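Extracellular ligand-binding receptor (Desulfohalobium retbaense DSM 5692, PDB 5ERE) binds 2-oxo-4-methylpentanoic acid (ketoleucine) in a leucine-binding-protein-like domain and cytosine in a tandem PAS-type sensor region, and probably senses small solutes outside the cell. Local coordinates at residues V207-I212 against V228-S233; G408-I413 against L423-K428; L8-A13 against F40-A45; E476-Q481 against R556-Y561. All coordinates share one frame; numbering follows the deposited sequence.

How the contacts relate
Two contacts hold pocket residues; contact 3 lies near one ligand, contact 4 away from both. Contacts 1 and 3 share the periplasmic-binding-protein region, contact 3 in a parallel sheet, contact 1 on a parallel pair within a mixed sheet, centres 23 Å apart. Contact 1 carries Arg210 and Pro211 of the ketoleucine pocket; in contact 3 the Pro9 side chain is about 5 Å from that ligand. Contact 2 holds Gln409, which binds cytosine, its centre 66 Å from that of contact 3. Contact 4, in another antiparallel sheet, lies 22 Å from contact 2 and 26 Å from contact 1, centre to centre, and touches contact 2 through a probable hydrogen bond, Ala426 N to Gln481 OE1 at 2.8 Å.

Contact 1: V207-I212 against V228-S233; sequences VGTRPI and VYTYPS. With COI (2-oxo-4-methylpentanoic acid), chain B.
Two backbone hydrogen bonds join the parallel strands of 207-212 and 228-233: Gly208 N gives to Val228 O at 2.9 Å, and Thr230 N gives to Gly208 O at a longer 3.3 Å. Val207 CA makes a CA-H...O contact with Val228 O at 3.1 Å.

The apolar part centres on Ile212 and Tyr229. Ile212 CG2 lies over one face of the Tyr229 ring, 4.0 Å from its centroid and 27° off the normal, a CH-pi contact. Tyr229 CG, set between its own N and carbonyl carbon (chi1 60°), is the ring atom nearest that methyl; the hydroxyl bonds Gln213 farther on. Arg210 O meets the edge of the Tyr231 ring, 3.4 Å from CE1, and Arg210 CG packs on Pro232 CD.

Polar contacts with the ligand come from the guanidinium of Arg210. NH2 donates to the carboxylate O2 of ketoleucine at 2.8 Å and NH1 to its keto oxygen O3 at 3.0 Å, while Pro211 CG lies over one face, toward the rim. An alanine in place of Arg210 would probably leave ketoleucine O2 and O3 without these donors and take away the packing on Pro232 CD. Ser72 and Ala95 also bond the ligand.

After strand 205-208 a short 3-10 segment carries the arginine, in keeping with periplasmic binding proteins, whose ligands are held by loops following the strands of the two lobes.

Contact 2: G408-I413 against L423-K428; sequences GQEQII and LSQAIK. With CYT (6-aminopyrimidin-2(1H)-one), chain C.
Gln409, at the N-cap position of helix 410-418, sends its side chain past Ile427 to cytosine. CB lies 4.0 Å from Ile427 CD1 and CG is almost as near to the same methyl. With chi2 at -173° CD continues outward in an extended chain, and the amide reaches the base: NE2 donates to cytosine O2 at 2.9 Å in a nearly straight bond (171°), and OE1 comes 2.7 Å from cytosine N1. OE1 accepts from Gln411 NE2, in its carbonyl plane, at 3.0 Å; that NE2 has a further partner in Asp437. An alanine here would probably leave cytosine O2 without this donor and Gln411 NE2 without one acceptor.

Gln411 CB packs on Ser424 CB at 3.6 Å. Gln411 OE1 faces the Ile427 CD1 methyl at 3.4 Å and is buried with no polar partner in the model. Glu410 OE1 accepts from Gln425 N at 3.1 Å on its anti side, 29° out of the carboxylate plane, while OE2 forms a salt bridge with Arg414.

A first-shell amide, steadied by Gln411 in the second shell, therefore places a donor at O2 and a carbonyl oxygen near N1, consistent with recognition of that edge; Val430 and Glu431 supply further bonds to the base.

Contact 3: L8-A13 against F40-A45; sequences LPFSSA and FKDGGA
Asp42 and Ser11 are joined by hydrogen bonds between 8-13 and 40-45. Ser11 N gives to Asp42 OD1 at 3.0 Å on the syn side, only 15° out of the carboxylate plane; Ser11 OG also donates to OD2, though the modelled 2.5 Å is doubtfully short. OD1 takes a second hydrogen bond from Gly44 N, which comes from above that plane and closes an Asx turn. CG anti to the backbone N (chi1 -173°) turns it toward Ser11.

Backbone groups are matched as well. Leu8 N donates to Lys41 O nearly along the C=O axis. Leu8 O accepts from Gly43 N at 2.8 Å and from Phe10 N, the two reaching it from opposite faces of its plane; the second bond closes an inverse gamma turn centred on Pro9. Ser12 OG donates to Pro9 O, and its oxygen is also bonded to Phe14 N.

Apolar contact is lighter: Leu8 CD1 approaches Phe40 CD1 at 4.0 Å, and Phe40 CB sits at the edge of the Phe10 ring.

The segments follow parallel neighbours 3-8 and 37-42, the latter an outermost strand of this periplasmic-binding-protein sheet. Two N-H donors thus grip Asp42 OD1, which would probably favour the ionised carboxylate and fix one turn against the other.

Contact 4: E476-Q481 against R556-Y561; sequences EIFVLQ and RLALTY
Phe478 and Thr560 are brought together by similar first torsions: that of Phe478 (59°) places CG between its backbone N and carbonyl carbon, and that of Thr560 places OG1 likewise, with CG2 beside the backbone N. The Phe478 ring accordingly lies over Ala558, whose CB is 3.8 Å from the ring centroid and 20° off its normal, a CH-pi contact offset toward the rim. Thr560 CG2 meets the ring edge in plane, 3.9 Å from CE1, the two side chains crossing at about a right angle. Thr560 OG1 binds a water at 2.7 Å, which in turn donates to Glu476 OE1 and so bridges the two side chains.

On the other face, Leu557 CD1 touches both Ile477 CG2 (3.6 Å) and Val479 CG2 (3.8 Å). Ile477 CG1 packs on Leu559 CB.

The backbones pair antiparallel, 154° between strand directions, with Glu476, Phe478 and Leu480 each exchanging two hydrogen bonds with Thr560, Ala558 and Arg556 respectively.

In the five-stranded sheet, consistent with the second unit of the tandem PAS sensor, these two strands stand between 486-488 and 541-550. Helix 461-470 touches Ile477 and Val479, and helix 324-357 touches Ile477 and Leu557, so both cover this aliphatic face, whereas Trp545 of strand 541-550 reaches Ala558 and Arg556.

Contact 1: V207-I212 against V228-S233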
# COMPACT_ATOMS: atom_id res chain seq x y z
N VAL A 207 -15.75 -6.37 -6.74
CA VAL A 207 -14.59 -5.87 -6.00
C VAL A 207 -15.11 -4.95 -4.90
O VAL A 207 -16.01 -4.14 -5.14
CB VAL A 207 -13.61 -5.11 -6.90
CG1 VAL A 207 -12.40 -4.60 -6.11
CG2 VAL A 207 -13.17 -5.97 -8.10
N GLY A 208 -14.57 -5.06 -3.70
CA GLY A 208 -15.01 -4.21 -2.62
C GLY A 208 -13.87 -3.80 -1.73
O GLY A 208 -12.71 -4.05 -2.06
N THR A 209 -14.21 -3.16 -0.62
CA THR A 209 -13.23 -2.54 0.29
C THR A 209 -13.57 -2.95 1.73
O THR A 209 -14.49 -3.75 1.97
CB THR A 209 -13.23 -0.98 0.13
OG1 THR A 209 -14.47 -0.43 0.57
CG2 THR A 209 -12.97 -0.56 -1.34
N ARG A 210 -12.85 -2.38 2.69
CA ARG A 210 -12.87 -2.84 4.09
C ARG A 210 -14.26 -3.15 4.68
O ARG A 210 -14.47 -4.20 5.24
CB ARG A 210 -12.12 -1.79 4.96
CG ARG A 210 -12.33 -1.92 6.48
CD ARG A 210 -11.71 -0.65 7.22
NE ARG A 210 -12.13 0.55 6.51
CZ ARG A 210 -13.25 1.22 6.74
NH1 ARG A 210 -14.06 0.85 7.70
NH2 ARG A 210 -13.56 2.27 5.98
N PRO A 211 -15.23 -2.23 4.56
CA PRO A 211 -16.59 -2.40 5.10
C PRO A 211 -17.38 -3.61 4.60
O PRO A 211 -18.36 -4.00 5.24
CB PRO A 211 -17.30 -1.12 4.65
CG PRO A 211 -16.20 -0.15 4.45
CD PRO A 211 -15.12 -0.95 3.84
N ILE A 212 -16.97 -4.19 3.48
CA ILE A 212 -17.81 -5.21 2.83
C ILE A 212 -17.76 -6.59 3.53
O ILE A 212 -18.59 -7.46 3.28
CB ILE A 212 -17.42 -5.34 1.34
CG1 ILE A 212 -18.59 -5.85 0.49
CG2 ILE A 212 -16.22 -6.23 1.17
CD1 ILE A 212 -18.37 -5.63 -1.00
N VAL A 228 -13.46 -9.95 -4.69
CA VAL A 228 -12.14 -9.65 -4.11
C VAL A 228 -12.22 -8.31 -3.40
O VAL A 228 -12.84 -7.40 -3.91
CB VAL A 228 -11.04 -9.63 -5.21
CG1 VAL A 228 -9.67 -9.22 -4.65
CG2 VAL A 228 -10.93 -11.01 -5.87
N TYR A 229 -11.64 -8.17 -2.22
CA TYR A 229 -11.66 -6.86 -1.56
C TYR A 229 -10.42 -6.61 -0.71
O TYR A 229 -9.71 -7.54 -0.32
CB TYR A 229 -12.91 -6.72 -0.69
CG TYR A 229 -13.00 -7.77 0.38
CD1 TYR A 229 -13.41 -9.05 0.07
CD2 TYR A 229 -12.65 -7.49 1.72
CE1 TYR A 229 -13.48 -10.04 1.03
CE2 TYR A 229 -12.73 -8.45 2.67
CZ TYR A 229 -13.14 -9.73 2.33
OH TYR A 229 -13.21 -10.72 3.29
N THR A 230 -10.13 -5.33 -0.47
CA THR A 230 -9.05 -4.96 0.43
C THR A 230 -9.55 -4.95 1.86
O THR A 230 -10.70 -4.63 2.13
CB THR A 230 -8.46 -3.62 0.07
OG1 THR A 230 -9.48 -2.68 -0.24
CG2 THR A 230 -7.53 -3.77 -1.10
N TYR A 231 -8.67 -5.35 2.79
CA TYR A 231 -9.07 -5.53 4.17
C TYR A 231 -7.83 -5.49 5.12
O TYR A 231 -6.76 -5.97 4.75
CB TYR A 231 -9.80 -6.86 4.32
CG TYR A 231 -10.57 -6.96 5.59
CD1 TYR A 231 -11.80 -6.34 5.72
CD2 TYR A 231 -10.07 -7.68 6.67
CE1 TYR A 231 -12.50 -6.41 6.89
CE2 TYR A 231 -10.77 -7.77 7.85
CZ TYR A 231 -11.97 -7.14 7.96
OH TYR A 231 -12.65 -7.23 9.13
N PRO A 232 -7.98 -4.90 6.31
CA PRO A 232 -6.88 -4.96 7.32
C PRO A 232 -6.39 -6.36 7.61
O PRO A 232 -7.20 -7.27 7.71
CB PRO A 232 -7.49 -4.36 8.57
CG PRO A 232 -8.64 -3.52 8.07
CD PRO A 232 -9.17 -4.22 6.85
N SER A 233 -5.09 -6.56 7.73
CA SER A 233 -4.58 -7.92 7.81
C SER A 233 -4.44 -8.54 9.21
O SER A 233 -3.66 -9.47 9.37
CB SER A 233 -3.21 -8.01 7.14
OG SER A 233 -2.23 -7.46 7.97
C1 COI B . -16.36 4.65 6.72
O1 COI B . -16.94 5.77 6.65
O2 COI B . -15.13 4.52 6.48
C2 COI B . -17.16 3.47 7.16
O3 COI B . -16.64 2.37 7.21
C3 COI B . -18.58 3.76 7.57
C4 COI B . -19.31 2.48 7.81
C5 COI B . -20.46 2.79 8.75
C6 COI B . -19.76 2.01 6.44

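Contact 2: G408-I413 against L423-K428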
# COMPACT_ATOMS: atom_id res chain seq x y z
N GLY A 408 40.00 -3.35 -13.91
CA GLY A 408 39.93 -4.53 -13.06
C GLY A 408 38.52 -4.83 -12.56
O GLY A 408 38.31 -5.82 -11.88
N GLN A 409 37.55 -4.00 -12.91
CA GLN A 409 36.17 -4.27 -12.50
C GLN A 409 35.63 -5.45 -13.33
O GLN A 409 35.85 -5.55 -14.54
CB GLN A 409 35.30 -3.01 -12.64
CG GLN A 409 35.68 -1.92 -11.63
CD GLN A 409 34.73 -0.70 -11.61
OE1 GLN A 409 33.74 -0.63 -12.34
NE2 GLN A 409 35.07 0.27 -10.78
N GLU A 410 34.93 -6.36 -12.67
CA GLU A 410 34.59 -7.64 -13.31
C GLU A 410 33.80 -7.45 -14.63
O GLU A 410 34.09 -8.12 -15.63
CB GLU A 410 33.83 -8.54 -12.32
CG GLU A 410 32.40 -8.11 -11.94
CD GLU A 410 31.37 -8.55 -12.98
OE1 GLU A 410 30.29 -7.92 -13.05
OE2 GLU A 410 31.65 -9.51 -13.74
N GLN A 411 32.85 -6.51 -14.66
CA GLN A 411 32.06 -6.26 -15.88
C GLN A 411 32.88 -5.65 -17.00
O GLN A 411 32.59 -5.87 -18.18
CB GLN A 411 30.86 -5.35 -15.58
CG GLN A 411 31.10 -3.82 -15.56
CD GLN A 411 31.81 -3.37 -14.28
OE1 GLN A 411 32.33 -4.19 -13.54
NE2 GLN A 411 31.77 -2.07 -14.01
N ILE A 412 33.91 -4.90 -16.64
CA ILE A 412 34.76 -4.20 -17.60
C ILE A 412 35.67 -5.22 -18.30
O ILE A 412 35.92 -5.15 -19.50
CB ILE A 412 35.63 -3.09 -16.92
CG1 ILE A 412 34.76 -1.95 -16.37
CG2 ILE A 412 36.70 -2.56 -17.87
CD1 ILE A 412 34.03 -1.16 -17.41
N ILE A 413 36.18 -6.16 -17.53
CA ILE A 413 36.92 -7.27 -18.08
C ILE A 413 36.07 -8.01 -19.11
O ILE A 413 36.52 -8.29 -20.23
CB ILE A 413 37.36 -8.22 -16.94
CG1 ILE A 413 38.37 -7.48 -16.04
CG2 ILE A 413 38.00 -9.47 -17.49
CD1 ILE A 413 38.74 -8.22 -14.71
N LEU A 423 26.00 -6.17 -17.82
CA LEU A 423 25.40 -5.62 -16.62
C LEU A 423 26.26 -6.12 -15.49
O LEU A 423 26.47 -7.32 -15.39
CB LEU A 423 23.93 -6.04 -16.44
CG LEU A 423 23.20 -5.45 -15.21
CD1 LEU A 423 22.98 -3.91 -15.38
CD2 LEU A 423 21.89 -6.13 -14.93
N SER A 424 26.77 -5.22 -14.63
CA SER A 424 27.67 -5.67 -13.58
C SER A 424 26.93 -6.34 -12.43
O SER A 424 25.72 -6.18 -12.25
CB SER A 424 28.51 -4.49 -13.02
OG SER A 424 27.73 -3.67 -12.17
N GLN A 425 27.68 -7.12 -11.64
CA GLN A 425 27.27 -7.49 -10.30
C GLN A 425 27.28 -6.22 -9.45
O GLN A 425 27.84 -5.24 -9.87
CB GLN A 425 28.26 -8.50 -9.69
CG GLN A 425 28.54 -9.74 -10.49
CD GLN A 425 27.32 -10.65 -10.62
OE1 GLN A 425 26.35 -10.55 -9.85
NE2 GLN A 425 27.35 -11.54 -11.60
N ALA A 426 26.70 -6.26 -8.26
CA ALA A 426 26.75 -5.12 -7.33
C ALA A 426 28.13 -5.01 -6.67
O ALA A 426 28.48 -5.80 -5.81
CB ALA A 426 25.67 -5.28 -6.28
N ILE A 427 28.93 -4.05 -7.12
CA ILE A 427 30.32 -3.95 -6.70
C ILE A 427 30.58 -2.51 -6.28
O ILE A 427 29.79 -1.63 -6.58
CB ILE A 427 31.33 -4.36 -7.83
CG1 ILE A 427 31.13 -3.46 -9.08
CG2 ILE A 427 31.18 -5.86 -8.20
CD1 ILE A 427 32.20 -3.64 -10.18
N LYS A 428 31.68 -2.29 -5.58
CA LYS A 428 32.06 -0.94 -5.14
C LYS A 428 32.54 -0.11 -6.33
O LYS A 428 33.44 -0.49 -7.08
CB LYS A 428 33.14 -1.02 -4.04
CG LYS A 428 33.56 0.35 -3.45
CD LYS A 428 32.52 0.95 -2.50
CE LYS A 428 33.01 2.26 -1.88
NZ LYS A 428 34.10 2.08 -0.86
N3 CYT C . 31.91 3.92 -12.04
C4 CYT C . 31.23 4.12 -13.16
N1 CYT C . 32.58 1.78 -12.83
C2 CYT C . 32.60 2.76 -11.83
O2 CYT C . 33.22 2.54 -10.76
N4 CYT C . 30.58 5.31 -13.31
C5 CYT C . 31.19 3.12 -14.20
C6 CYT C . 31.87 1.98 -13.99

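Contact 3: L8-A13 against F40-A45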
# COMPACT_ATOMS: atom_id res chain seq x y z
N LEU A 8 -22.92 6.45 17.20
CA LEU A 8 -22.93 5.33 16.25
C LEU A 8 -24.21 5.35 15.41
O LEU A 8 -25.26 5.79 15.87
CB LEU A 8 -22.85 4.01 16.97
CG LEU A 8 -21.74 3.85 18.04
CD1 LEU A 8 -21.91 2.49 18.70
CD2 LEU A 8 -20.36 4.03 17.39
N PRO A 9 -24.13 4.81 14.19
CA PRO A 9 -25.25 5.03 13.26
C PRO A 9 -26.34 3.97 13.43
O PRO A 9 -26.57 3.19 12.50
CB PRO A 9 -24.57 4.95 11.90
CG PRO A 9 -23.39 3.98 12.14
CD PRO A 9 -22.95 4.26 13.51
N PHE A 10 -26.98 3.93 14.59
CA PHE A 10 -27.95 2.90 14.90
C PHE A 10 -29.17 2.93 13.91
O PHE A 10 -29.62 1.91 13.44
CB PHE A 10 -28.47 3.03 16.32
CG PHE A 10 -27.44 2.70 17.38
CD1 PHE A 10 -26.92 1.41 17.50
CD2 PHE A 10 -27.02 3.67 18.26
CE1 PHE A 10 -25.98 1.10 18.47
CE2 PHE A 10 -26.08 3.35 19.26
CZ PHE A 10 -25.57 2.08 19.36
N SER A 11 -29.67 4.14 13.65
CA SER A 11 -30.83 4.38 12.79
C SER A 11 -30.36 4.71 11.39
O SER A 11 -30.29 5.87 11.00
CB SER A 11 -31.67 5.52 13.34
OG SER A 11 -32.21 5.20 14.61
N SER A 12 -30.05 3.66 10.64
CA SER A 12 -29.39 3.77 9.35
C SER A 12 -29.23 2.38 8.74
O SER A 12 -29.53 1.36 9.39
CB SER A 12 -28.03 4.47 9.49
OG SER A 12 -26.97 3.54 9.66
N ALA A 13 -28.77 2.36 7.48
CA ALA A 13 -28.41 1.10 6.80
C ALA A 13 -27.25 0.32 7.51
O ALA A 13 -27.03 -0.87 7.26
CB ALA A 13 -28.02 1.41 5.39
N PHE A 40 -24.05 6.17 24.89
CA PHE A 40 -24.22 5.94 23.47
C PHE A 40 -25.23 6.94 22.95
O PHE A 40 -26.21 7.25 23.64
CB PHE A 40 -24.71 4.53 23.19
CG PHE A 40 -23.68 3.48 23.46
CD1 PHE A 40 -22.66 3.26 22.55
CD2 PHE A 40 -23.75 2.71 24.61
CE1 PHE A 40 -21.72 2.30 22.78
CE2 PHE A 40 -22.82 1.72 24.85
CZ PHE A 40 -21.80 1.51 23.94
N LYS A 41 -24.96 7.47 21.77
CA LYS A 41 -25.94 8.30 21.07
C LYS A 41 -26.12 7.77 19.64
O LYS A 41 -25.23 7.12 19.06
CB LYS A 41 -25.51 9.77 21.05
CG LYS A 41 -25.34 10.42 22.44
CD LYS A 41 -26.67 10.56 23.17
CE LYS A 41 -26.48 11.23 24.53
NZ LYS A 41 -27.63 10.96 25.43
N ASP A 42 -27.29 8.07 19.07
CA ASP A 42 -27.68 7.55 17.77
C ASP A 42 -27.35 8.64 16.75
O ASP A 42 -27.95 9.72 16.73
CB ASP A 42 -29.16 7.17 17.79
CG ASP A 42 -29.62 6.46 16.49
OD1 ASP A 42 -28.82 6.35 15.54
OD2 ASP A 42 -30.75 5.97 16.48
N GLY A 43 -26.34 8.40 15.93
CA GLY A 43 -25.97 9.35 14.90
C GLY A 43 -26.92 9.35 13.70
O GLY A 43 -26.88 10.26 12.88
N GLY A 44 -27.79 8.34 13.60
CA GLY A 44 -28.75 8.29 12.50
C GLY A 44 -28.12 8.02 11.14
O GLY A 44 -27.09 7.34 11.04
N ALA A 45 -28.74 8.56 10.09
CA ALA A 45 -28.45 8.15 8.72
C ALA A 45 -27.70 9.22 7.94
O ALA A 45 -27.08 8.92 6.92
CB ALA A 45 -29.76 7.79 8.00

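Contact 4: E476-Q481 against R556-Y561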
# COMPACT_ATOMS: atom_id res chain seq x y z
N GLU A 476 7.64 -8.89 2.49
CA GLU A 476 8.90 -8.26 2.12
C GLU A 476 9.43 -8.81 0.82
O GLU A 476 9.19 -9.97 0.49
CB GLU A 476 9.95 -8.45 3.23
CG GLU A 476 9.44 -8.07 4.61
CD GLU A 476 10.51 -8.16 5.69
OE1 GLU A 476 11.52 -8.88 5.48
OE2 GLU A 476 10.36 -7.50 6.74
N ILE A 477 10.12 -7.96 0.07
CA ILE A 477 10.83 -8.37 -1.13
C ILE A 477 12.31 -8.04 -0.97
O ILE A 477 12.66 -6.90 -0.60
CB ILE A 477 10.25 -7.68 -2.38
CG1 ILE A 477 8.81 -8.15 -2.60
CG2 ILE A 477 11.13 -7.91 -3.63
CD1 ILE A 477 8.15 -7.64 -3.80
N PHE A 478 13.19 -9.00 -1.26
CA PHE A 478 14.61 -8.72 -1.23
C PHE A 478 15.25 -9.20 -2.53
O PHE A 478 14.62 -9.88 -3.33
CB PHE A 478 15.28 -9.34 0.02
CG PHE A 478 15.14 -10.83 0.14
CD1 PHE A 478 14.03 -11.38 0.73
CD2 PHE A 478 16.15 -11.68 -0.31
CE1 PHE A 478 13.90 -12.78 0.87
CE2 PHE A 478 16.04 -13.08 -0.17
CZ PHE A 478 14.92 -13.62 0.42
N VAL A 479 16.49 -8.75 -2.76
CA VAL A 479 17.25 -9.06 -3.94
C VAL A 479 18.57 -9.70 -3.58
O VAL A 479 19.34 -9.18 -2.79
CB VAL A 479 17.51 -7.82 -4.79
CG1 VAL A 479 18.25 -8.19 -6.07
CG2 VAL A 479 16.20 -7.16 -5.12
N LEU A 480 18.81 -10.85 -4.19
CA LEU A 480 20.03 -11.60 -3.97
C LEU A 480 20.85 -11.67 -5.23
O LEU A 480 20.31 -11.83 -6.35
CB LEU A 480 19.72 -13.04 -3.52
CG LEU A 480 20.05 -13.50 -2.11
CD1 LEU A 480 19.47 -12.54 -1.09
CD2 LEU A 480 19.49 -14.93 -1.92
N GLN A 481 22.16 -11.57 -5.07
CA GLN A 481 23.11 -11.87 -6.13
C GLN A 481 23.25 -13.37 -6.37
O GLN A 481 22.96 -14.15 -5.48
CB GLN A 481 24.46 -11.33 -5.76
CG GLN A 481 25.24 -10.87 -6.90
CD GLN A 481 26.20 -9.81 -6.48
OE1 GLN A 481 26.20 -8.73 -7.04
NE2 GLN A 481 27.02 -10.11 -5.47
N ARG A 556 18.22 -12.56 -8.12
CA ARG A 556 17.04 -13.19 -7.59
C ARG A 556 16.23 -12.19 -6.81
O ARG A 556 16.77 -11.44 -5.98
CB ARG A 556 17.38 -14.39 -6.71
CG ARG A 556 18.36 -15.35 -7.33
CD ARG A 556 17.73 -16.26 -8.41
NE ARG A 556 18.69 -17.25 -8.88
CZ ARG A 556 19.16 -17.36 -10.12
NH1 ARG A 556 18.75 -16.55 -11.09
NH2 ARG A 556 20.05 -18.31 -10.41
N LEU A 557 14.92 -12.20 -7.08
CA LEU A 557 13.93 -11.32 -6.52
C LEU A 557 12.98 -12.19 -5.75
O LEU A 557 12.28 -13.02 -6.34
CB LEU A 557 13.20 -10.54 -7.63
CG LEU A 557 12.18 -9.47 -7.22
CD1 LEU A 557 12.91 -8.21 -6.69
CD2 LEU A 557 11.29 -9.12 -8.42
N ALA A 558 12.99 -12.03 -4.43
CA ALA A 558 12.23 -12.91 -3.55
C ALA A 558 11.23 -12.12 -2.75
O ALA A 558 11.52 -11.02 -2.25
CB ALA A 558 13.14 -13.66 -2.64
N LEU A 559 10.06 -12.73 -2.59
CA LEU A 559 8.98 -12.21 -1.77
C LEU A 559 8.68 -13.20 -0.67
O LEU A 559 8.46 -14.37 -0.95
CB LEU A 559 7.73 -11.96 -2.60
CG LEU A 559 6.55 -11.35 -1.85
CD1 LEU A 559 5.68 -10.61 -2.87
CD2 LEU A 559 5.70 -12.36 -1.08
N THR A 560 8.63 -12.71 0.58
CA THR A 560 8.23 -13.50 1.72
C THR A 560 7.00 -12.94 2.44
O THR A 560 6.74 -11.74 2.45
CB THR A 560 9.37 -13.61 2.77
OG1 THR A 560 9.79 -12.30 3.14
CG2 THR A 560 10.55 -14.36 2.21
N TYR A 561 6.24 -13.85 3.04
CA TYR A 561 5.02 -13.51 3.74
C TYR A 561 4.73 -14.61 4.75
O TYR A 561 5.26 -15.74 4.62
CB TYR A 561 3.85 -13.29 2.76
CG TYR A 561 3.42 -14.50 1.98
CD1 TYR A 561 4.11 -14.91 0.84
CD2 TYR A 561 2.32 -15.25 2.37
CE1 TYR A 561 3.71 -16.03 0.13
CE2 TYR A 561 1.92 -16.37 1.66
CZ TYR A 561 2.62 -16.76 0.54
OH TYR A 561 2.22 -17.89 -0.16
O HOH W 1 12.26 -11.44 3.82